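Long-range contacts in putative hydrolase (Bacteroides ovatus, PDB 4HBS), which is of unknown function but, as a five-bladed beta-propeller related to the beta-fructosidase clan, is probably a hydrolase acting on carbohydrate: residues Y45-T50 with R396-R401; R127-T133 with I147-I152; S258-Y262 with W273-P278. One frame throughout, in Å; residues are numbered along the deposited sequence.

Contact 1: Y45-T50 with R396-R401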
loop_
_atom_site.group_PDB
_atom_site.type_symbol
_atom_site.label_atom_id
_atom_site.label_comp_id
_atom_site.label_asym_id
_atom_site.label_seq_id
_atom_site.Cartn_x
_atom_site.Cartn_y
_atom_site.Cartn_z
ATOM N N TYR A 45 3.551 -10.913 -11.898
ATOM C CA TYR A 45 3.650 -9.581 -11.297
ATOM C C TYR A 45 5.037 -9.361 -10.761
ATOM O O TYR A 45 5.584 -8.303 -10.996
ATOM C CB TYR A 45 2.568 -9.331 -10.241
ATOM C CG TYR A 45 1.323 -8.780 -10.891
ATOM C CD1 TYR A 45 0.548 -9.570 -11.731
ATOM C CD2 TYR A 45 1.025 -7.424 -10.825
ATOM C CE1 TYR A 45 -0.534 -9.043 -12.430
ATOM C CE2 TYR A 45 -0.037 -6.878 -11.541
ATOM C CZ TYR A 45 -0.802 -7.685 -12.367
ATOM O OH TYR A 45 -1.833 -7.117 -13.090
ATOM N N ASN A 46 5.666 -10.363 -10.138
ATOM C CA ASN A 46 7.058 -10.216 -9.698
ATOM C C ASN A 46 7.947 -9.822 -10.898
ATOM O O ASN A 46 8.836 -8.996 -10.731
ATOM C CB ASN A 46 7.578 -11.507 -9.048
ATOM C CG ASN A 46 6.977 -11.785 -7.697
ATOM O OD1 ASN A 46 6.103 -11.060 -7.224
ATOM N ND2 ASN A 46 7.421 -12.841 -7.033
ATOM N N ALA A 47 7.650 -10.355 -12.118
ATOM C CA ALA A 47 8.398 -10.029 -13.341
ATOM C C ALA A 47 8.075 -8.632 -13.812
ATOM O O ALA A 47 8.991 -7.916 -14.225
ATOM C CB ALA A 47 8.090 -11.027 -14.442
ATOM N N LEU A 48 6.794 -8.216 -13.733
ATOM C CA LEU A 48 6.408 -6.859 -14.131
ATOM C C LEU A 48 7.195 -5.800 -13.359
ATOM O O LEU A 48 7.618 -4.816 -13.961
ATOM C CB LEU A 48 4.905 -6.612 -13.928
ATOM C CG LEU A 48 3.984 -7.114 -15.014
ATOM C CD1 LEU A 48 2.534 -7.003 -14.563
ATOM C CD2 LEU A 48 4.208 -6.353 -16.341
ATOM N N PHE A 49 7.432 -6.018 -12.053
ATOM C CA PHE A 49 8.172 -5.085 -11.214
ATOM C C PHE A 49 9.668 -5.487 -11.060
ATOM O O PHE A 49 10.319 -5.070 -10.104
ATOM C CB PHE A 49 7.465 -4.933 -9.871
ATOM C CG PHE A 49 6.109 -4.275 -10.051
ATOM C CD1 PHE A 49 5.002 -5.019 -10.452
ATOM C CD2 PHE A 49 5.950 -2.911 -9.858
ATOM C CE1 PHE A 49 3.759 -4.412 -10.634
ATOM C CE2 PHE A 49 4.709 -2.306 -10.055
ATOM C CZ PHE A 49 3.616 -3.064 -10.434
ATOM N N THR A 50 10.216 -6.250 -12.043
ATOM C CA THR A 50 11.643 -6.556 -12.183
ATOM C C THR A 50 12.015 -5.774 -13.409
ATOM O O THR A 50 11.922 -6.309 -14.516
ATOM C CB THR A 50 11.918 -8.049 -12.311
ATOM O OG1 THR A 50 11.288 -8.731 -11.257
ATOM C CG2 THR A 50 13.370 -8.367 -12.245
ATOM N N ARG A 396 11.810 -3.935 -3.477
ATOM C CA ARG A 396 10.753 -3.967 -4.483
ATOM C C ARG A 396 9.647 -4.880 -3.999
ATOM O O ARG A 396 9.894 -5.736 -3.122
ATOM C CB ARG A 396 11.265 -4.382 -5.883
ATOM C CG ARG A 396 12.335 -5.430 -5.909
ATOM C CD ARG A 396 11.774 -6.818 -5.762
ATOM N NE ARG A 396 11.839 -7.531 -7.032
ATOM C CZ ARG A 396 10.816 -7.806 -7.843
ATOM N NH1 ARG A 396 9.577 -7.461 -7.512
ATOM N NH2 ARG A 396 11.021 -8.454 -8.976
ATOM N N PRO A 397 8.405 -4.706 -4.521
ATOM C CA PRO A 397 7.319 -5.556 -4.051
ATOM C C PRO A 397 7.390 -6.962 -4.593
ATOM O O PRO A 397 7.922 -7.197 -5.665
ATOM C CB PRO A 397 6.063 -4.836 -4.541
ATOM C CG PRO A 397 6.494 -4.061 -5.704
ATOM C CD PRO A 397 7.935 -3.747 -5.543
ATOM N N TYR A 398 6.873 -7.890 -3.823
ATOM C CA TYR A 398 6.746 -9.289 -4.203
ATOM C C TYR A 398 5.268 -9.590 -4.057
ATOM O O TYR A 398 4.668 -9.137 -3.083
ATOM C CB TYR A 398 7.646 -10.170 -3.340
ATOM C CG TYR A 398 9.092 -10.080 -3.765
ATOM C CD1 TYR A 398 9.527 -10.658 -4.956
ATOM C CD2 TYR A 398 10.026 -9.386 -2.999
ATOM C CE1 TYR A 398 10.864 -10.599 -5.347
ATOM C CE2 TYR A 398 11.367 -9.310 -3.389
ATOM C CZ TYR A 398 11.783 -9.941 -4.552
ATOM O OH TYR A 398 13.089 -9.873 -4.962
ATOM N N PHE A 399 4.660 -10.240 -5.060
ATOM C CA PHE A 399 3.225 -10.477 -5.095
ATOM C C PHE A 399 2.832 -11.930 -4.770
ATOM O O PHE A 399 3.556 -12.878 -5.094
ATOM C CB PHE A 399 2.696 -10.080 -6.471
ATOM C CG PHE A 399 2.899 -8.612 -6.746
ATOM C CD1 PHE A 399 4.123 -8.136 -7.211
ATOM C CD2 PHE A 399 1.902 -7.690 -6.459
ATOM C CE1 PHE A 399 4.313 -6.784 -7.468
ATOM C CE2 PHE A 399 2.105 -6.329 -6.692
ATOM C CZ PHE A 399 3.307 -5.890 -7.204
ATOM N N TYR A 400 1.665 -12.081 -4.110
ATOM C CA TYR A 400 1.085 -13.374 -3.730
ATOM C C TYR A 400 -0.403 -13.394 -4.028
ATOM O O TYR A 400 -1.032 -12.352 -4.005
ATOM C CB TYR A 400 1.289 -13.659 -2.219
ATOM C CG TYR A 400 2.731 -13.593 -1.790
ATOM C CD1 TYR A 400 3.342 -12.372 -1.521
ATOM C CD2 TYR A 400 3.503 -14.744 -1.693
ATOM C CE1 TYR A 400 4.684 -12.299 -1.171
ATOM C CE2 TYR A 400 4.857 -14.681 -1.370
ATOM C CZ TYR A 400 5.442 -13.456 -1.102
ATOM O OH TYR A 400 6.781 -13.396 -0.811
ATOM N N ARG A 401 -0.967 -14.571 -4.274
ATOM C CA ARG A 401 -2.411 -14.759 -4.459
ATOM C C ARG A 401 -2.852 -15.856 -3.499
ATOM O O ARG A 401 -2.161 -16.878 -3.393
ATOM C CB ARG A 401 -2.767 -15.118 -5.899
ATOM C CG ARG A 401 -2.260 -14.111 -6.915
ATOM C CD ARG A 401 -3.270 -13.769 -7.988
ATOM N NE ARG A 401 -2.753 -12.698 -8.848
ATOM C CZ ARG A 401 -3.486 -11.891 -9.617
ATOM N NH1 ARG A 401 -4.811 -12.019 -9.664
ATOM N NH2 ARG A 401 -2.899 -10.950 -10.348
HETATM O O HOH W 1 6.073 -13.817 -4.632
#

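Contact 2: R127-T133 with I147-I152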
loop_
_atom_site.group_PDB
_atom_site.type_symbol
_atom_site.label_atom_id
_atom_site.label_comp_id
_atom_site.label_asym_id
_atom_site.label_seq_id
_atom_site.Cartn_x
_atom_site.Cartn_y
_atom_site.Cartn_z
ATOM N N ARG A 127 22.010 11.296 -14.663
ATOM C CA ARG A 127 20.578 11.448 -14.356
ATOM C C ARG A 127 19.654 10.765 -15.360
ATOM O O ARG A 127 18.475 11.103 -15.418
ATOM C CB ARG A 127 20.184 12.928 -14.198
ATOM C CG ARG A 127 21.145 13.753 -13.354
ATOM C CD ARG A 127 21.466 13.109 -12.028
ATOM N NE ARG A 127 22.156 14.012 -11.103
ATOM C CZ ARG A 127 21.564 14.940 -10.355
ATOM N NH1 ARG A 127 20.251 15.133 -10.432
ATOM N NH2 ARG A 127 22.284 15.697 -9.531
ATOM N N TYR A 128 20.144 9.735 -16.069
ATOM C CA TYR A 128 19.333 9.014 -17.060
ATOM C C TYR A 128 18.203 8.230 -16.398
ATOM O O TYR A 128 18.446 7.376 -15.550
ATOM C CB TYR A 128 20.209 8.069 -17.877
ATOM C CG TYR A 128 19.516 7.438 -19.059
ATOM C CD1 TYR A 128 18.993 8.219 -20.084
ATOM C CD2 TYR A 128 19.514 6.060 -19.231
ATOM C CE1 TYR A 128 18.428 7.644 -21.219
ATOM C CE2 TYR A 128 18.992 5.474 -20.381
ATOM C CZ TYR A 128 18.440 6.269 -21.374
ATOM O OH TYR A 128 17.893 5.701 -22.509
ATOM N N TYR A 129 16.967 8.559 -16.777
ATOM C CA TYR A 129 15.733 7.964 -16.286
ATOM C C TYR A 129 15.560 8.136 -14.770
ATOM O O TYR A 129 14.771 7.419 -14.158
ATOM C CB TYR A 129 15.602 6.508 -16.739
ATOM C CG TYR A 129 14.908 6.410 -18.081
ATOM C CD1 TYR A 129 15.613 6.576 -19.263
ATOM C CD2 TYR A 129 13.532 6.225 -18.165
ATOM C CE1 TYR A 129 14.978 6.503 -20.501
ATOM C CE2 TYR A 129 12.885 6.155 -19.393
ATOM C CZ TYR A 129 13.609 6.294 -20.564
ATOM O OH TYR A 129 12.982 6.226 -21.795
ATOM N N GLN A 130 16.190 9.191 -14.202
ATOM C CA GLN A 130 16.042 9.577 -12.800
ATOM C C GLN A 130 14.808 10.482 -12.729
ATOM O O GLN A 130 14.470 11.138 -13.718
ATOM C CB GLN A 130 17.310 10.259 -12.292
ATOM C CG GLN A 130 18.455 9.262 -12.137
ATOM C CD GLN A 130 19.593 9.768 -11.312
ATOM O OE1 GLN A 130 19.456 10.689 -10.512
ATOM N NE2 GLN A 130 20.755 9.185 -11.500
ATOM N N VAL A 131 14.076 10.432 -11.607
ATOM C CA VAL A 131 12.802 11.121 -11.441
ATOM C C VAL A 131 12.800 11.992 -10.191
ATOM O O VAL A 131 13.602 11.773 -9.283
ATOM C CB VAL A 131 11.716 10.014 -11.387
ATOM C CG1 VAL A 131 10.365 10.529 -10.902
ATOM C CG2 VAL A 131 11.584 9.332 -12.747
ATOM N N ARG A 132 11.913 13.010 -10.177
ATOM C CA ARG A 132 11.690 13.911 -9.046
ATOM C C ARG A 132 10.422 13.495 -8.284
ATOM O O ARG A 132 9.518 12.906 -8.880
ATOM C CB ARG A 132 11.519 15.343 -9.537
ATOM C CG ARG A 132 12.586 15.801 -10.491
ATOM C CD ARG A 132 12.410 17.261 -10.798
ATOM N NE ARG A 132 13.485 17.776 -11.645
ATOM C CZ ARG A 132 13.553 17.658 -12.969
ATOM N NH1 ARG A 132 12.601 17.016 -13.637
ATOM N NH2 ARG A 132 14.575 18.179 -13.636
ATOM N N THR A 133 10.338 13.837 -6.987
ATOM C CA THR A 133 9.164 13.550 -6.144
ATOM C C THR A 133 7.859 14.047 -6.855
ATOM O O THR A 133 7.839 15.170 -7.378
ATOM C CB THR A 133 9.339 14.243 -4.777
ATOM O OG1 THR A 133 10.569 13.840 -4.174
ATOM C CG2 THR A 133 8.183 13.985 -3.838
ATOM N N ILE A 147 15.580 21.310 -6.654
ATOM C CA ILE A 147 14.555 20.352 -7.094
ATOM C C ILE A 147 14.682 20.138 -8.587
ATOM O O ILE A 147 14.588 18.993 -9.016
ATOM C CB ILE A 147 13.118 20.794 -6.701
ATOM C CG1 ILE A 147 12.940 20.753 -5.165
ATOM C CG2 ILE A 147 12.061 19.906 -7.379
ATOM C CD1 ILE A 147 13.303 19.352 -4.451
ATOM N N GLN A 148 14.925 21.209 -9.384
ATOM C CA GLN A 148 15.135 21.054 -10.830
ATOM C C GLN A 148 16.383 20.238 -11.057
ATOM O O GLN A 148 16.388 19.388 -11.935
ATOM C CB GLN A 148 15.243 22.408 -11.559
ATOM C CG GLN A 148 15.350 22.267 -13.087
ATOM C CD GLN A 148 15.467 23.600 -13.773
ATOM O OE1 GLN A 148 14.601 24.471 -13.629
ATOM N NE2 GLN A 148 16.544 23.807 -14.524
ATOM N N ALA A 149 17.423 20.445 -10.215
ATOM C CA ALA A 149 18.681 19.710 -10.295
ATOM C C ALA A 149 18.584 18.267 -9.740
ATOM O O ALA A 149 19.619 17.631 -9.568
ATOM C CB ALA A 149 19.781 20.470 -9.566
ATOM N N GLY A 150 17.375 17.755 -9.487
ATOM C CA GLY A 150 17.158 16.384 -9.047
ATOM C C GLY A 150 17.409 16.077 -7.586
ATOM O O GLY A 150 17.306 14.906 -7.209
ATOM N N GLU A 151 17.692 17.097 -6.726
ATOM C CA GLU A 151 17.858 16.835 -5.288
ATOM C C GLU A 151 16.477 16.443 -4.741
ATOM O O GLU A 151 15.471 17.008 -5.178
ATOM C CB GLU A 151 18.421 18.060 -4.500
ATOM C CG GLU A 151 19.733 18.725 -4.958
ATOM C CD GLU A 151 20.916 17.879 -5.402
ATOM O OE1 GLU A 151 21.175 16.827 -4.773
ATOM O OE2 GLU A 151 21.632 18.318 -6.335
ATOM N N ILE A 152 16.415 15.442 -3.839
ATOM C CA ILE A 152 15.150 14.987 -3.255
ATOM C C ILE A 152 15.054 15.460 -1.785
ATOM O O ILE A 152 16.053 15.456 -1.061
ATOM C CB ILE A 152 15.035 13.465 -3.376
ATOM C CG1 ILE A 152 15.164 12.981 -4.844
ATOM C CG2 ILE A 152 13.753 12.974 -2.734
ATOM C CD1 ILE A 152 14.234 13.497 -5.783
#

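Contact 3: S258-Y262 with W273-P278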
loop_
_atom_site.group_PDB
_atom_site.type_symbol
_atom_site.label_atom_id
_atom_site.label_comp_id
_atom_site.label_asym_id
_atom_site.label_seq_id
_atom_site.Cartn_x
_atom_site.Cartn_y
_atom_site.Cartn_z
ATOM N N SER A 258 -15.927 15.164 2.679
ATOM C CA SER A 258 -17.073 15.309 3.602
ATOM C C SER A 258 -16.621 15.454 5.024
ATOM O O SER A 258 -15.456 15.194 5.316
ATOM C CB SER A 258 -17.957 14.068 3.562
ATOM O OG SER A 258 -18.269 13.630 2.260
ATOM N N GLN A 259 -17.554 15.754 5.938
ATOM C CA GLN A 259 -17.231 15.839 7.359
ATOM C C GLN A 259 -16.865 14.452 7.876
ATOM O O GLN A 259 -17.546 13.468 7.565
ATOM C CB GLN A 259 -18.401 16.424 8.169
ATOM C CG GLN A 259 -18.162 16.428 9.681
ATOM C CD GLN A 259 -18.801 17.615 10.354
ATOM O OE1 GLN A 259 -20.024 17.678 10.503
ATOM N NE2 GLN A 259 -17.994 18.595 10.765
ATOM N N TRP A 260 -15.768 14.373 8.629
ATOM C CA TRP A 260 -15.312 13.116 9.206
ATOM C C TRP A 260 -15.867 12.968 10.601
ATOM O O TRP A 260 -16.030 13.966 11.312
ATOM C CB TRP A 260 -13.776 13.058 9.261
ATOM C CG TRP A 260 -13.106 12.799 7.951
ATOM C CD1 TRP A 260 -13.628 12.978 6.703
ATOM C CD2 TRP A 260 -11.751 12.388 7.765
ATOM N NE1 TRP A 260 -12.694 12.651 5.750
ATOM C CE2 TRP A 260 -11.532 12.282 6.373
ATOM C CE3 TRP A 260 -10.697 12.088 8.639
ATOM C CZ2 TRP A 260 -10.312 11.860 5.841
ATOM C CZ3 TRP A 260 -9.490 11.676 8.110
ATOM C CH2 TRP A 260 -9.292 11.606 6.726
ATOM N N GLU A 261 -16.174 11.724 10.990
ATOM C CA GLU A 261 -16.596 11.391 12.344
ATOM C C GLU A 261 -15.824 10.153 12.750
ATOM O O GLU A 261 -15.554 9.287 11.919
ATOM C CB GLU A 261 -18.106 11.249 12.503
ATOM C CG GLU A 261 -18.794 10.368 11.490
ATOM C CD GLU A 261 -20.269 10.156 11.781
ATOM O OE1 GLU A 261 -20.834 10.906 12.613
ATOM O OE2 GLU A 261 -20.858 9.231 11.178
ATOM N N TYR A 262 -15.394 10.118 14.006
ATOM C CA TYR A 262 -14.488 9.121 14.549
ATOM C C TYR A 262 -15.184 8.198 15.525
ATOM O O TYR A 262 -15.889 8.671 16.412
ATOM C CB TYR A 262 -13.319 9.859 15.252
ATOM C CG TYR A 262 -12.679 10.909 14.364
ATOM C CD1 TYR A 262 -13.200 12.198 14.288
ATOM C CD2 TYR A 262 -11.608 10.592 13.538
ATOM C CE1 TYR A 262 -12.675 13.141 13.407
ATOM C CE2 TYR A 262 -11.058 11.535 12.668
ATOM C CZ TYR A 262 -11.585 12.817 12.619
ATOM O OH TYR A 262 -11.074 13.770 11.771
ATOM N N TRP A 273 -20.034 7.580 17.559
ATOM C CA TRP A 273 -19.453 8.411 16.504
ATOM C C TRP A 273 -19.401 9.878 16.961
ATOM O O TRP A 273 -20.424 10.415 17.393
ATOM C CB TRP A 273 -20.259 8.276 15.205
ATOM C CG TRP A 273 -20.133 6.923 14.577
ATOM C CD1 TRP A 273 -20.998 5.872 14.695
ATOM C CD2 TRP A 273 -19.029 6.450 13.799
ATOM N NE1 TRP A 273 -20.519 4.786 14.002
ATOM C CE2 TRP A 273 -19.302 5.108 13.454
ATOM C CE3 TRP A 273 -17.834 7.036 13.347
ATOM C CZ2 TRP A 273 -18.422 4.345 12.674
ATOM C CZ3 TRP A 273 -16.993 6.297 12.541
ATOM C CH2 TRP A 273 -17.272 4.957 12.235
ATOM N N THR A 274 -18.211 10.508 16.899
ATOM C CA THR A 274 -18.029 11.914 17.273
ATOM C C THR A 274 -17.359 12.655 16.141
ATOM O O THR A 274 -16.538 12.077 15.438
ATOM C CB THR A 274 -17.219 12.064 18.566
ATOM O OG1 THR A 274 -17.327 13.414 18.998
ATOM C CG2 THR A 274 -15.760 11.758 18.392
ATOM N N THR A 275 -17.659 13.944 15.999
ATOM C CA THR A 275 -17.054 14.769 14.960
ATOM C C THR A 275 -15.662 15.267 15.386
ATOM O O THR A 275 -14.895 15.694 14.515
ATOM C CB THR A 275 -17.977 15.924 14.615
ATOM O OG1 THR A 275 -18.504 16.479 15.825
ATOM C CG2 THR A 275 -19.109 15.489 13.705
ATOM N N GLN A 276 -15.319 15.192 16.700
ATOM C CA GLN A 276 -14.025 15.666 17.193
ATOM C C GLN A 276 -12.923 14.630 16.989
ATOM O O GLN A 276 -13.085 13.471 17.366
ATOM C CB GLN A 276 -14.118 16.039 18.692
ATOM C CG GLN A 276 -12.893 16.794 19.254
ATOM C CD GLN A 276 -12.658 18.130 18.572
ATOM O OE1 GLN A 276 -13.431 19.082 18.746
ATOM N NE2 GLN A 276 -11.580 18.242 17.790
ATOM N N TYR A 277 -11.782 15.069 16.419
ATOM C CA TYR A 277 -10.611 14.213 16.215
ATOM C C TYR A 277 -10.122 13.715 17.585
ATOM O O TYR A 277 -9.917 14.538 18.476
ATOM C CB TYR A 277 -9.510 14.987 15.479
ATOM C CG TYR A 277 -8.174 14.279 15.470
ATOM C CD1 TYR A 277 -7.941 13.193 14.628
ATOM C CD2 TYR A 277 -7.144 14.682 16.314
ATOM C CE1 TYR A 277 -6.714 12.532 14.622
ATOM C CE2 TYR A 277 -5.912 14.029 16.316
ATOM C CZ TYR A 277 -5.702 12.955 15.470
ATOM O OH TYR A 277 -4.494 12.313 15.478
ATOM N N PRO A 278 -9.984 12.390 17.801
ATOM C CA PRO A 278 -9.617 11.908 19.137
ATOM C C PRO A 278 -8.153 12.062 19.477
ATOM O O PRO A 278 -7.308 12.080 18.584
ATOM C CB PRO A 278 -9.974 10.418 19.062
ATOM C CG PRO A 278 -9.738 10.074 17.659
ATOM C CD PRO A 278 -10.229 11.257 16.887
#

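Contact 1: Y45-T50 with R396-R401
A chi1 of -71° sets CG of Asn-46 beside its own backbone N, and with chi2 near zero this turns the amide toward Phe-399; the ring of Phe-399, also folded back beside its backbone N, is brought against Tyr-45 and Phe-49. OD1 of Asn-46 accepts N-H of Phe-399 at 2.7 Å, almost straight at 175° and in the carbonyl plane. Asparagine suits the place because its amide carries a second function: ND2 of Asn-46 donates a hydrogen bond to a water at 2.9 Å, and the water donates to O of Phe-399 at 2.7 Å. Both backbone groups of one strand residue are thus gripped by one helix side chain, directly and through water.

Beside these polar bonds lies an aromatic cluster. CB of Tyr-45 rides over the face of Phe-399, 3.9 Å from the ring centroid, in a CH-pi contact, and the edge of Tyr-45 points at the same ring, the planes 61° apart. Phe-49 meets it obliquely, its CD1 3.5 Å from CE1 of Phe-399, and Trp-73 of strand 71-75 extends the cluster. The tyrosine hydroxyl reaches beyond to Glu-106 and Gln-102.

At the other end, the guanidinium of Arg-396 lies between CE1 of Tyr-398 on one face and O of Phe-49 on the opposite face, while NE of Arg-396 forms a salt bridge with Asp-393. The bond from NH2 of Arg-396 to O of Asn-46 is doubtful, because NH2 is placed too close to a neighbour.

Helix 43-48 thus meets strand 399-403 through apolar rings and the amide of Asn-46: in a largely buried contact, directional bonds that satisfy the backbone of Phe-399 sit beside a non-directional aromatic cluster.

Contact 2: R127-T133 with I147-I152
A Schellman motif ends helix 144-148, and Arg-127 and Arg-132 reach across to the carbonyls of that ending: O of Ala-149 takes the first, O of Gln-148 the second. Gly-150 is the C-prime residue. Its positive phi, 79°, suits glycine, and its N bonds back to O of Ile-147 while N of Glu-151 reaches O of Lys-146. The last carbonyls, those of Gln-148 and Ala-149, have no following helical turn to supply N-H groups, and the end of the helix would attract positive charge, so an arginine is a natural partner.

Arg-132 comes from the short strand 131-132, its chain extended from CG to NE so that the guanidinium reaches the helix end edge-on. NH2 of Arg-132 donates to O of Gln-148 at 2.8 Å, along a lone pair and nearly straight at 167°. NE of Arg-132 makes a weak bond to O of Gln-148 and another, at 3.1 Å, to O of Ile-147, so two successive carbonyls share one group. NH1 of Arg-132 forms a salt bridge with Asp-116 of the paired strand 116-117.

Arg-127, at the head of the type II turn from Arg-127 to Gln-130, bends at chi2 and places NH1 2.7 Å from O of Ala-149, with a weaker bond from NH2. Glu-151 lies beyond salt-bridge distance of this charge.

Further along, Ile-152 packs against Thr-133: CG2 of Ile-152 rests 3.6 Å from OG1 of Thr-133, which bonds to N of Arg-96, and CD1 of Ile-152 sits 4.0 Å from O of Val-131.

Contact 3: S258-Y262 with W273-P278
Tyr-262 lies across Tyr-277 and Pro-278, and its side chain can be followed outward. CB of Tyr-262 starts 3.8 Å from CD of Pro-278. Over the ring face, CD of Pro-278 is 3.5 Å from CG of Tyr-262, a CH-pi contact for which proline's CD, flanked by the ring nitrogen, is well suited. O of Gln-276 approaches CD1 of Tyr-262 obliquely at 3.3 Å, while O of Thr-275 lies in the ring plane, 3.6 Å from CE1 of Tyr-262. CA of Tyr-277 lies over the same face as the proline, toward the rim. Over that same face, toward CE2 of Tyr-262, comes CD1 of Tyr-277, its ring edge turned to the face with the planes 84° apart, a T-shaped pair. Past CZ, the hydroxyl leaves the contact and bonds to NE2 of His-220; the ring of Tyr-277 stacks on that same histidine.

The backbones around this ring belong to a beta hairpin, strands 260-265 and 271-274, with 271-274 forming one outer edge of its five-stranded antiparallel sheet, a blade of the propeller. Tyr-262 and Thr-274 are a hydrogen-bonded pair: N of Tyr-262 donates to O of Thr-274 at 2.7 Å and 168°. In return, N of Thr-274 donates to O of Tyr-262 at 3.0 Å.

Glu-261, the residue before, sends its side chain over Trp-273, where OE2 hovers above one face toward the rim, the carboxylate tipped 24° from the indole plane. Arg-250 pairs with OE2 in a salt bridge and lies against Trp-273 as a cation-pi partner, while CZ3 of Trp-273 abuts O of Glu-261 at 3.4 Å.

In the fold
After strands 24-26 and 38-42 the chain forms helix 43-48, whose partner in contact 1 comes only near the C terminus, so contact 1 closes a loop of 345 residues that takes in most of the propeller. Strands 38-42 and 399-403 pair in one sheet, so the contact lies where early and late parts of the chain meet, consistent with closure of the propeller ring. Contacts 2 and 3 nest inside that loop in series, each local: contact 2 ties the small sheet of 116-117 and 131-132 to helix 144-148, and contact 3 shuts a hairpin at a blade's edge. None touch; contacts 1 and 3, about 37 Å between centres, lie on opposite sides of the chain's centre.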